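PDB 7C8Z: salicylate 5-hydroxylase, large oxygenase component from Ralstonia sp., which catalyses the 5-hydroxylation of salicylate to gentisate as the iron- and [2Fe-2S]-containing oxygenase component of an NADH-dependent multicomponent system. Local coordinates for residues L173-K177 with S188-V193; R223-G229 with G350-W356; H273-T279 with P319-T325. One frame throughout, in Å; residues are numbered along the deposited sequence.

Contact 1: residues L173-K177 with S188-V193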
loop_
_atom_site.group_PDB
_atom_site.type_symbol
_atom_site.label_atom_id
_atom_site.label_comp_id
_atom_site.label_asym_id
_atom_site.label_seq_id
_atom_site.Cartn_x
_atom_site.Cartn_y
_atom_site.Cartn_z
ATOM N N LEU A 173 17.933 -15.901 25.071
ATOM C CA LEU A 173 17.262 -14.689 24.621
ATOM C C LEU A 173 17.780 -13.489 25.403
ATOM O O LEU A 173 18.058 -13.584 26.601
ATOM C CB LEU A 173 15.748 -14.824 24.794
ATOM C CG LEU A 173 15.111 -16.056 24.149
ATOM C CD1 LEU A 173 13.644 -16.200 24.537
ATOM C CD2 LEU A 173 15.264 -16.000 22.639
ATOM N N THR A 174 17.940 -12.364 24.711
ATOM C CA THR A 174 18.328 -11.125 25.371
ATOM C C THR A 174 17.317 -10.770 26.455
ATOM O O THR A 174 16.139 -10.534 26.166
ATOM C CB THR A 174 18.447 -9.993 24.347
ATOM O OG1 THR A 174 19.566 -10.245 23.491
ATOM C CG2 THR A 174 18.653 -8.655 25.040
ATOM N N LYS A 175 17.769 -10.767 27.706
ATOM C CA LYS A 175 16.895 -10.482 28.832
ATOM C C LYS A 175 16.910 -8.994 29.151
ATOM O O LYS A 175 17.954 -8.340 29.074
ATOM C CB LYS A 175 17.324 -11.262 30.075
ATOM C CG LYS A 175 17.559 -12.739 29.859
ATOM C CD LYS A 175 18.131 -13.353 31.116
ATOM C CE LYS A 175 18.597 -14.771 30.888
ATOM N NZ LYS A 175 18.978 -15.413 32.179
ATOM N N LEU A 176 15.752 -8.480 29.550
ATOM C CA LEU A 176 15.585 -7.085 29.922
ATOM C C LEU A 176 15.287 -7.004 31.412
ATOM O O LEU A 176 14.711 -7.926 31.995
ATOM C CB LEU A 176 14.450 -6.429 29.131
ATOM C CG LEU A 176 14.734 -6.077 27.672
ATOM C CD1 LEU A 176 14.625 -7.313 26.787
ATOM C CD2 LEU A 176 13.783 -4.980 27.192
ATOM N N LYS A 177 15.688 -5.900 32.030
ATOM C CA LYS A 177 15.336 -5.677 33.423
ATOM C C LYS A 177 13.898 -5.193 33.502
ATOM O O LYS A 177 13.424 -4.473 32.619
ATOM C CB LYS A 177 16.285 -4.672 34.076
ATOM C CG LYS A 177 16.063 -4.516 35.577
ATOM C CD LYS A 177 17.370 -4.414 36.353
ATOM C CE LYS A 177 17.901 -2.994 36.367
ATOM N NZ LYS A 177 17.652 -2.328 37.671
ATOM N N SER A 188 13.455 -2.469 30.518
ATOM C CA SER A 188 14.573 -1.725 29.961
ATOM C C SER A 188 15.646 -2.688 29.483
ATOM O O SER A 188 15.981 -3.652 30.179
ATOM C CB SER A 188 15.154 -0.761 31.004
ATOM O OG SER A 188 16.339 -0.141 30.538
ATOM N N PHE A 189 16.182 -2.411 28.291
ATOM C CA PHE A 189 17.343 -3.157 27.822
ATOM C C PHE A 189 18.564 -2.815 28.659
ATOM O O PHE A 189 19.354 -3.698 29.014
ATOM C CB PHE A 189 17.617 -2.853 26.347
ATOM C CG PHE A 189 16.653 -3.500 25.397
ATOM C CD1 PHE A 189 16.792 -4.832 25.051
ATOM C CD2 PHE A 189 15.621 -2.768 24.830
ATOM C CE1 PHE A 189 15.919 -5.428 24.170
ATOM C CE2 PHE A 189 14.738 -3.358 23.948
ATOM C CZ PHE A 189 14.887 -4.693 23.619
ATOM N N ASP A 190 18.725 -1.537 28.983
ATOM C CA ASP A 190 19.817 -1.091 29.833
ATOM C C ASP A 190 19.625 -1.640 31.239
ATOM O O ASP A 190 18.638 -1.317 31.910
ATOM C CB ASP A 190 19.863 0.434 29.854
ATOM C CG ASP A 190 21.138 0.973 30.456
ATOM O OD1 ASP A 190 21.981 0.168 30.906
ATOM O OD2 ASP A 190 21.291 2.210 30.483
ATOM N N HIS A 191 20.562 -2.473 31.682
ATOM C CA HIS A 191 20.498 -3.042 33.019
ATOM C C HIS A 191 21.161 -2.155 34.061
ATOM O O HIS A 191 20.969 -2.384 35.260
ATOM C CB HIS A 191 21.116 -4.436 33.027
ATOM C CG HIS A 191 20.197 -5.488 32.496
ATOM N ND1 HIS A 191 19.308 -6.173 33.296
ATOM C CD2 HIS A 191 20.005 -5.952 31.238
ATOM C CE1 HIS A 191 18.623 -7.026 32.558
ATOM N NE2 HIS A 191 19.024 -6.911 31.305
ATOM N N ASP A 192 21.946 -1.165 33.632
ATOM C CA ASP A 192 22.488 -0.147 34.522
ATOM C C ASP A 192 21.608 1.095 34.559
ATOM O O ASP A 192 22.107 2.212 34.738
ATOM C CB ASP A 192 23.914 0.214 34.106
ATOM C CG ASP A 192 24.785 -1.011 33.893
ATOM O OD1 ASP A 192 24.839 -1.870 34.800
ATOM O OD2 ASP A 192 25.414 -1.117 32.817
ATOM N N VAL A 193 20.305 0.917 34.386
ATOM C CA VAL A 193 19.356 2.018 34.439
ATOM C C VAL A 193 19.033 2.318 35.893
ATOM O O VAL A 193 18.988 1.413 36.737
ATOM C CB VAL A 193 18.086 1.671 33.636
ATOM C CG1 VAL A 193 17.399 0.444 34.221
ATOM C CG2 VAL A 193 17.128 2.854 33.584
#
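Thr174 begins the contact by bringing its methyl CG2 to the rim of the Phe189 ring, 4.3 Å from CD1 and close to the ring plane; the same residue also packs on Lys403 of a second copy of the protein. Lys175 contributes only its backbone. Its carbonyl oxygen receives His191 NE2 at 2.9 Å along an almost straight N-H...O line of 177°, the oxygen lying in the plane of the imidazole while the nitrogen stands well above the carbonyl plane. The lysine chain itself runs off the other way, to a salt bridge with Asp142.

Leu176 makes the main apolar contact. Its CD2 methyl sits over the middle of the Phe189 ring, 3.5 Å from the centroid, in a CH-pi contact almost on the ring normal, and CD1 covers the side of the ring near CE1. The ring comes back over the leucine because Phe189 CG is anti to its own carbonyl carbon (chi1 -74°), although the CB points away from the strand. Val105 and Ile88 add to this apolar cluster.

At Lys177 the backbones pair: Lys177 N gives to Ser188 O and Ser188 N gives to Lys177 O, each at 2.9 Å. The lysine CB lies at a slant to the imidazole of His191, 3.5 Å from ND1, and the bent chain passes on over the loop until CE lies 4.1 Å from Val193 CG1. The Lys177-Ser188 couple is a hydrogen-bonded antiparallel pair at the open end of the beta hairpin formed by strands 175-181 and 184-188, in the antiparallel sheet that belongs to the Rieske domain; past it the departing loop turns toward helix 196-211, tied back by His191 and Phe189.

Contact 2: residues R223-G229 with G350-W356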
loop_
_atom_site.group_PDB
_atom_site.type_symbol
_atom_site.label_atom_id
_atom_site.label_comp_id
_atom_site.label_asym_id
_atom_site.label_seq_id
_atom_site.Cartn_x
_atom_site.Cartn_y
_atom_site.Cartn_z
ATOM N N ARG A 223 -7.747 -0.416 22.196
ATOM C CA ARG A 223 -7.965 0.324 20.966
ATOM C C ARG A 223 -6.608 0.627 20.349
ATOM O O ARG A 223 -5.612 0.765 21.058
ATOM C CB ARG A 223 -8.743 1.611 21.225
ATOM C CG ARG A 223 -10.158 1.371 21.730
ATOM C CD ARG A 223 -10.659 2.548 22.540
ATOM N NE ARG A 223 -12.098 2.503 22.755
ATOM C CZ ARG A 223 -12.796 3.502 23.289
ATOM N NH1 ARG A 223 -12.180 4.617 23.657
ATOM N NH2 ARG A 223 -14.107 3.392 23.451
ATOM N N ARG A 224 -6.553 0.699 19.024
ATOM C CA ARG A 224 -5.267 0.842 18.356
ATOM C C ARG A 224 -5.392 1.803 17.187
ATOM O O ARG A 224 -6.375 1.763 16.441
ATOM C CB ARG A 224 -4.732 -0.511 17.853
ATOM C CG ARG A 224 -4.788 -1.645 18.873
ATOM C CD ARG A 224 -4.323 -2.968 18.279
ATOM N NE ARG A 224 -3.041 -3.357 18.848
ATOM C CZ ARG A 224 -2.908 -4.171 19.887
ATOM N NH1 ARG A 224 -3.982 -4.693 20.463
ATOM N NH2 ARG A 224 -1.703 -4.459 20.353
ATOM N N GLN A 225 -4.382 2.653 17.019
ATOM C CA GLN A 225 -4.390 3.574 15.891
ATOM C C GLN A 225 -2.976 3.813 15.389
ATOM O O GLN A 225 -2.039 3.947 16.176
ATOM C CB GLN A 225 -5.044 4.903 16.274
ATOM C CG GLN A 225 -4.470 5.541 17.520
ATOM C CD GLN A 225 -5.146 6.858 17.848
ATOM O OE1 GLN A 225 -5.372 7.184 19.016
ATOM N NE2 GLN A 225 -5.480 7.624 16.812
ATOM N N ARG A 226 -2.833 3.888 14.076
ATOM C CA ARG A 226 -1.568 4.232 13.441
ATOM C C ARG A 226 -1.646 5.703 13.053
ATOM O O ARG A 226 -2.470 6.084 12.212
ATOM C CB ARG A 226 -1.317 3.345 12.222
ATOM C CG ARG A 226 -0.080 3.698 11.417
ATOM C CD ARG A 226 0.456 2.464 10.712
ATOM N NE ARG A 226 0.740 1.398 11.669
ATOM C CZ ARG A 226 0.617 0.105 11.402
ATOM N NH1 ARG A 226 0.210 -0.286 10.205
ATOM N NH2 ARG A 226 0.893 -0.796 12.333
ATOM N N ILE A 227 -0.815 6.529 13.677
ATOM C CA ILE A 227 -0.816 7.972 13.456
ATOM C C ILE A 227 0.439 8.319 12.663
ATOM O O ILE A 227 1.554 8.120 13.162
ATOM C CB ILE A 227 -0.869 8.750 14.781
ATOM C CG1 ILE A 227 -2.028 8.250 15.644
ATOM C CG2 ILE A 227 -1.021 10.241 14.517
ATOM C CD1 ILE A 227 -2.160 8.963 16.960
ATOM N N PRO A 228 0.309 8.841 11.448
ATOM C CA PRO A 228 1.475 9.134 10.593
ATOM C C PRO A 228 2.156 10.455 10.941
ATOM O O PRO A 228 2.191 11.400 10.143
ATOM C CB PRO A 228 0.858 9.146 9.186
ATOM C CG PRO A 228 -0.569 8.694 9.341
ATOM C CD PRO A 228 -0.959 8.998 10.727
ATOM N N GLY A 229 2.700 10.529 12.164
ATOM C CA GLY A 229 3.501 11.662 12.577
ATOM C C GLY A 229 4.643 11.207 13.465
ATOM O O GLY A 229 4.646 10.081 13.972
ATOM N N GLY A 350 8.399 9.178 10.710
ATOM C CA GLY A 350 7.160 9.808 10.307
ATOM C C GLY A 350 5.879 9.081 10.665
ATOM O O GLY A 350 4.832 9.380 10.086
ATOM N N SER A 351 5.934 8.138 11.605
ATOM C CA SER A 351 4.737 7.402 11.995
ATOM C C SER A 351 4.947 6.756 13.355
ATOM O O SER A 351 6.078 6.488 13.769
ATOM C CB SER A 351 4.368 6.333 10.962
ATOM O OG SER A 351 3.342 5.492 11.461
ATOM N N PHE A 352 3.837 6.498 14.041
ATOM C CA PHE A 352 3.895 5.732 15.277
ATOM C C PHE A 352 2.549 5.070 15.515
ATOM O O PHE A 352 1.499 5.620 15.172
ATOM C CB PHE A 352 4.290 6.601 16.483
ATOM C CG PHE A 352 3.226 7.576 16.927
ATOM C CD1 PHE A 352 3.158 8.851 16.377
ATOM C CD2 PHE A 352 2.314 7.230 17.918
ATOM C CE1 PHE A 352 2.191 9.754 16.793
ATOM C CE2 PHE A 352 1.345 8.126 18.338
ATOM C CZ PHE A 352 1.283 9.391 17.774
ATOM N N ASP A 353 2.597 3.877 16.102
ATOM C CA ASP A 353 1.405 3.189 16.564
ATOM C C ASP A 353 1.088 3.611 17.994
ATOM O O ASP A 353 1.979 3.944 18.782
ATOM C CB ASP A 353 1.590 1.671 16.492
ATOM C CG ASP A 353 1.626 1.145 15.058
ATOM O OD1 ASP A 353 1.260 1.889 14.119
ATOM O OD2 ASP A 353 2.018 -0.026 14.871
ATOM N N PHE A 354 -0.197 3.588 18.321
ATOM C CA PHE A 354 -0.700 4.126 19.579
ATOM C C PHE A 354 -1.732 3.140 20.098
ATOM O O PHE A 354 -2.784 2.952 19.472
ATOM C CB PHE A 354 -1.309 5.511 19.382
ATOM C CG PHE A 354 -1.271 6.381 20.609
ATOM C CD1 PHE A 354 -0.113 6.496 21.364
ATOM C CD2 PHE A 354 -2.390 7.104 20.989
ATOM C CE1 PHE A 354 -0.077 7.305 22.487
ATOM C CE2 PHE A 354 -2.361 7.913 22.107
ATOM C CZ PHE A 354 -1.200 8.020 22.856
ATOM N N VAL A 355 -1.423 2.505 21.223
ATOM C CA VAL A 355 -2.250 1.441 21.775
ATOM C C VAL A 355 -2.850 1.914 23.089
ATOM O O VAL A 355 -2.123 2.168 24.056
ATOM C CB VAL A 355 -1.444 0.152 21.974
ATOM C CG1 VAL A 355 -2.337 -0.942 22.542
ATOM C CG2 VAL A 355 -0.820 -0.272 20.654
ATOM N N TRP A 356 -4.172 2.026 23.125
ATOM C CA TRP A 356 -4.903 2.381 24.329
ATOM C C TRP A 356 -5.313 1.095 25.031
ATOM O O TRP A 356 -6.025 0.269 24.449
ATOM C CB TRP A 356 -6.148 3.206 24.003
ATOM C CG TRP A 356 -5.948 4.407 23.111
ATOM C CD1 TRP A 356 -5.416 4.425 21.852
ATOM C CD2 TRP A 356 -6.326 5.757 23.405
ATOM N NE1 TRP A 356 -5.424 5.706 21.352
ATOM C CE2 TRP A 356 -5.976 6.543 22.287
ATOM C CE3 TRP A 356 -6.917 6.380 24.509
ATOM C CZ2 TRP A 356 -6.194 7.919 22.245
ATOM C CZ3 TRP A 356 -7.137 7.745 24.461
ATOM C CH2 TRP A 356 -6.775 8.498 23.338
#
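Strands 217-227 and 352-361 form an antiparallel pair at the end of the catalytic-domain sheet as it stands within this chain, the sheet of the helix-grip fold that Rieske oxygenases share. Arg223 with Trp356, Gln225 with Phe354 and Ile227 with Phe352 are the hydrogen-bonded pairs, each joined by two N-H...O bonds. Arg224 and Gln225 also pair in parallel with a strand from the chain of another protein, which carries the sheet across the subunit interface.

On the face of Arg226 and Asp353 a side-on salt bridge spans the non-hydrogen-bonded pair. Arg226 NE meets the syn lone pair of Asp353 OD1 at 2.6 Å, and NH2 reaches OD2 at 2.9 Å, guanidinium and carboxylate being nearly coplanar. Two separate bonds to the two oxygens fix the rotation of the carboxylate, and a bend at chi3 (-57°) turns the guanidinium side-on to it. Arg226 NH1 forms a salt bridge to another protein chain, and NH2 also bonds to the backbone of that chain. Beside them, Val355 CG1 covers one face of the Arg224 guanidinium, whose salt bridges likewise go to other protein chains.

The opposite face turns to helices 232-238 and 387-402, and its Trp356 side chain lies about 8 Å from the iron. Ile227 lies over the Phe352 ring, CB 4.0 Å from the centroid and toward the rim, with CD1 3.6 Å from CZ; Met234 and Ile393 close round this pair. Phe354 CE2 lies over the indole of Trp356, toward the rim. Gln225, paired with Phe354 and extended beyond CG, puts OE1 at the edges of both rings and accepts Trp356 NE1 at 2.8 Å on a lone pair, in the amide plane.

Contact 3: residues H273-T279 with P319-T325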
loop_
_atom_site.group_PDB
_atom_site.type_symbol
_atom_site.label_atom_id
_atom_site.label_comp_id
_atom_site.label_asym_id
_atom_site.label_seq_id
_atom_site.Cartn_x
_atom_site.Cartn_y
_atom_site.Cartn_z
ATOM N N HIS A 273 9.691 13.727 32.135
ATOM C CA HIS A 273 8.360 13.278 32.508
ATOM C C HIS A 273 7.541 14.464 32.990
ATOM O O HIS A 273 8.086 15.450 33.491
ATOM C CB HIS A 273 8.425 12.206 33.598
ATOM C CG HIS A 273 9.522 11.206 33.408
ATOM N ND1 HIS A 273 9.946 10.788 32.165
ATOM C CD2 HIS A 273 10.282 10.540 34.309
ATOM C CE1 HIS A 273 10.919 9.906 32.308
ATOM N NE2 HIS A 273 11.143 9.738 33.599
ATOM N N ALA A 274 6.221 14.359 32.856
ATOM C CA ALA A 274 5.388 15.491 33.245
ATOM C C ALA A 274 4.031 15.007 33.729
ATOM O O ALA A 274 3.610 13.884 33.451
ATOM C CB ALA A 274 5.213 16.488 32.093
ATOM N N ALA A 275 3.360 15.875 34.481
ATOM C CA ALA A 275 2.011 15.611 34.963
ATOM C C ALA A 275 1.207 16.894 34.848
ATOM O O ALA A 275 1.613 17.929 35.384
ATOM C CB ALA A 275 2.023 15.108 36.412
ATOM N N MET A 276 0.079 16.829 34.150
ATOM C CA MET A 276 -0.853 17.944 34.040
ATOM C C MET A 276 -2.047 17.622 34.926
ATOM O O MET A 276 -2.747 16.632 34.687
ATOM C CB MET A 276 -1.274 18.175 32.587
ATOM C CG MET A 276 -0.103 18.553 31.679
ATOM S SD MET A 276 -0.480 18.928 29.948
ATOM C CE MET A 276 -2.166 18.336 29.800
ATOM N N ILE A 277 -2.268 18.454 35.945
ATOM C CA ILE A 277 -3.238 18.219 37.006
ATOM C C ILE A 277 -4.271 19.328 36.944
ATOM O O ILE A 277 -3.906 20.500 36.816
ATOM C CB ILE A 277 -2.551 18.222 38.388
ATOM C CG1 ILE A 277 -1.370 17.249 38.428
ATOM C CG2 ILE A 277 -3.547 17.958 39.498
ATOM C CD1 ILE A 277 -0.027 17.943 38.396
ATOM N N SER A 278 -5.549 18.973 37.039
ATOM C CA SER A 278 -6.562 20.017 37.015
ATOM C C SER A 278 -7.769 19.610 37.843
ATOM O O SER A 278 -8.112 18.425 37.950
ATOM C CB SER A 278 -7.015 20.367 35.588
ATOM O OG SER A 278 -7.653 21.638 35.578
ATOM N N THR A 279 -8.418 20.630 38.405
ATOM C CA THR A 279 -9.656 20.495 39.166
ATOM C C THR A 279 -10.810 21.224 38.477
ATOM O O THR A 279 -11.350 20.751 37.473
ATOM C CB THR A 279 -9.516 21.059 40.586
ATOM O OG1 THR A 279 -8.498 20.338 41.291
ATOM C CG2 THR A 279 -10.836 20.925 41.326
ATOM N N PRO A 319 -7.646 16.441 42.778
ATOM C CA PRO A 319 -7.564 16.681 41.332
ATOM C C PRO A 319 -8.598 15.834 40.610
ATOM O O PRO A 319 -8.788 14.656 40.921
ATOM C CB PRO A 319 -6.134 16.257 40.972
ATOM C CG PRO A 319 -5.711 15.358 42.080
ATOM C CD PRO A 319 -6.398 15.867 43.309
ATOM N N THR A 320 -9.272 16.439 39.638
ATOM C CA THR A 320 -10.251 15.701 38.850
ATOM C C THR A 320 -9.655 15.062 37.601
ATOM O O THR A 320 -10.209 14.072 37.106
ATOM C CB THR A 320 -11.427 16.599 38.468
ATOM O OG1 THR A 320 -10.940 17.895 38.114
ATOM C CG2 THR A 320 -12.381 16.728 39.646
ATOM N N ALA A 321 -8.557 15.601 37.070
ATOM C CA ALA A 321 -7.938 15.012 35.889
ATOM C C ALA A 321 -6.426 15.107 36.005
ATOM O O ALA A 321 -5.895 16.147 36.410
ATOM C CB ALA A 321 -8.409 15.703 34.599
ATOM N N VAL A 322 -5.734 14.022 35.651
ATOM C CA VAL A 322 -4.273 14.017 35.617
ATOM C C VAL A 322 -3.804 13.265 34.375
ATOM O O VAL A 322 -4.126 12.083 34.193
ATOM C CB VAL A 322 -3.650 13.393 36.883
ATOM C CG1 VAL A 322 -2.132 13.360 36.767
ATOM C CG2 VAL A 322 -4.056 14.161 38.127
ATOM N N MET A 323 -3.038 13.949 33.533
ATOM C CA MET A 323 -2.404 13.362 32.355
ATOM C C MET A 323 -0.909 13.275 32.633
ATOM O O MET A 323 -0.244 14.308 32.763
ATOM C CB MET A 323 -2.689 14.197 31.110
ATOM C CG MET A 323 -4.154 14.225 30.723
ATOM S SD MET A 323 -4.813 12.570 30.452
ATOM C CE MET A 323 -3.889 12.092 28.994
ATOM N N THR A 324 -0.378 12.058 32.737
ATOM C CA THR A 324 1.011 11.849 33.129
ATOM C C THR A 324 1.791 11.255 31.965
ATOM O O THR A 324 1.486 10.151 31.506
ATOM C CB THR A 324 1.097 10.939 34.353
ATOM O OG1 THR A 324 0.417 11.559 35.448
ATOM C CG2 THR A 324 2.553 10.684 34.739
ATOM N N THR A 325 2.780 11.994 31.476
ATOM C CA THR A 325 3.660 11.516 30.418
ATOM C C THR A 325 4.924 10.932 31.037
ATOM O O THR A 325 5.673 11.649 31.717
ATOM C CB THR A 325 4.012 12.641 29.446
ATOM O OG1 THR A 325 4.313 13.840 30.175
ATOM C CG2 THR A 325 2.853 12.899 28.499
#
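His273 reaches Thr325 through CB, 3.4 Å from Thr325 O, which lies oblique to the imidazole; the ring itself leads away and meets Phe199 with the planes about 60° apart. From here strands 274-278 and 321-326 run antiparallel in the catalytic-domain sheet, with a classic beta bulge where strand 274-278 ends and strand 321-326 begins. Regular pairing joins Ala274 to Thr325 and Met276 to Met323; Ser278 pairs with Ala321, Thr320 being the extra residue of the bulge.

Met276 and Met323 stand on the face toward the iron centre. The side chain of Met323 comes within about 8 Å of the metal and that of Met276 within about 6 Å of the side chain of the iron ligand His243, yet across the strands they barely meet, Met276 CE being 4.4 Å from Met323 CB. On this face too, Thr325 OG1 bonds to Lys239.

Opposite them, Ile277 lies alongside Val322 and Pro319. With CG2 anti to the backbone N, its methyl rests 3.4 Å from Pro319 CB; helix 196-211 covers this side through Tyr207 and Arg210. At the bulge, Ser278 O takes two backbone donors, Thr320 N at 2.9 Å and Ala321 N at 3.0 Å.

Overall arrangement
Contacts 2 and 3 both belong to the catalytic-domain sheet, joining strands toward its two ends, with centres 22 Å apart; contact 1 ties a different sheet, that of the Rieske domain, to the loop leading to helix 196-211, the helix that also covers one side of contact 3. Contact 2 is the most buried and carries the most charged side chains: Arg224 and Arg226 face other protein chains, whereas the face with the aromatic rings packs on helices. Contact 3, untouched by other chains, relies on backbone pairing with small and aliphatic side chains, its methionines on the side toward the iron. In contact 1, partly buried, a single backbone pair is supplemented by a histidine bond and one leucine-phenylalanine contact.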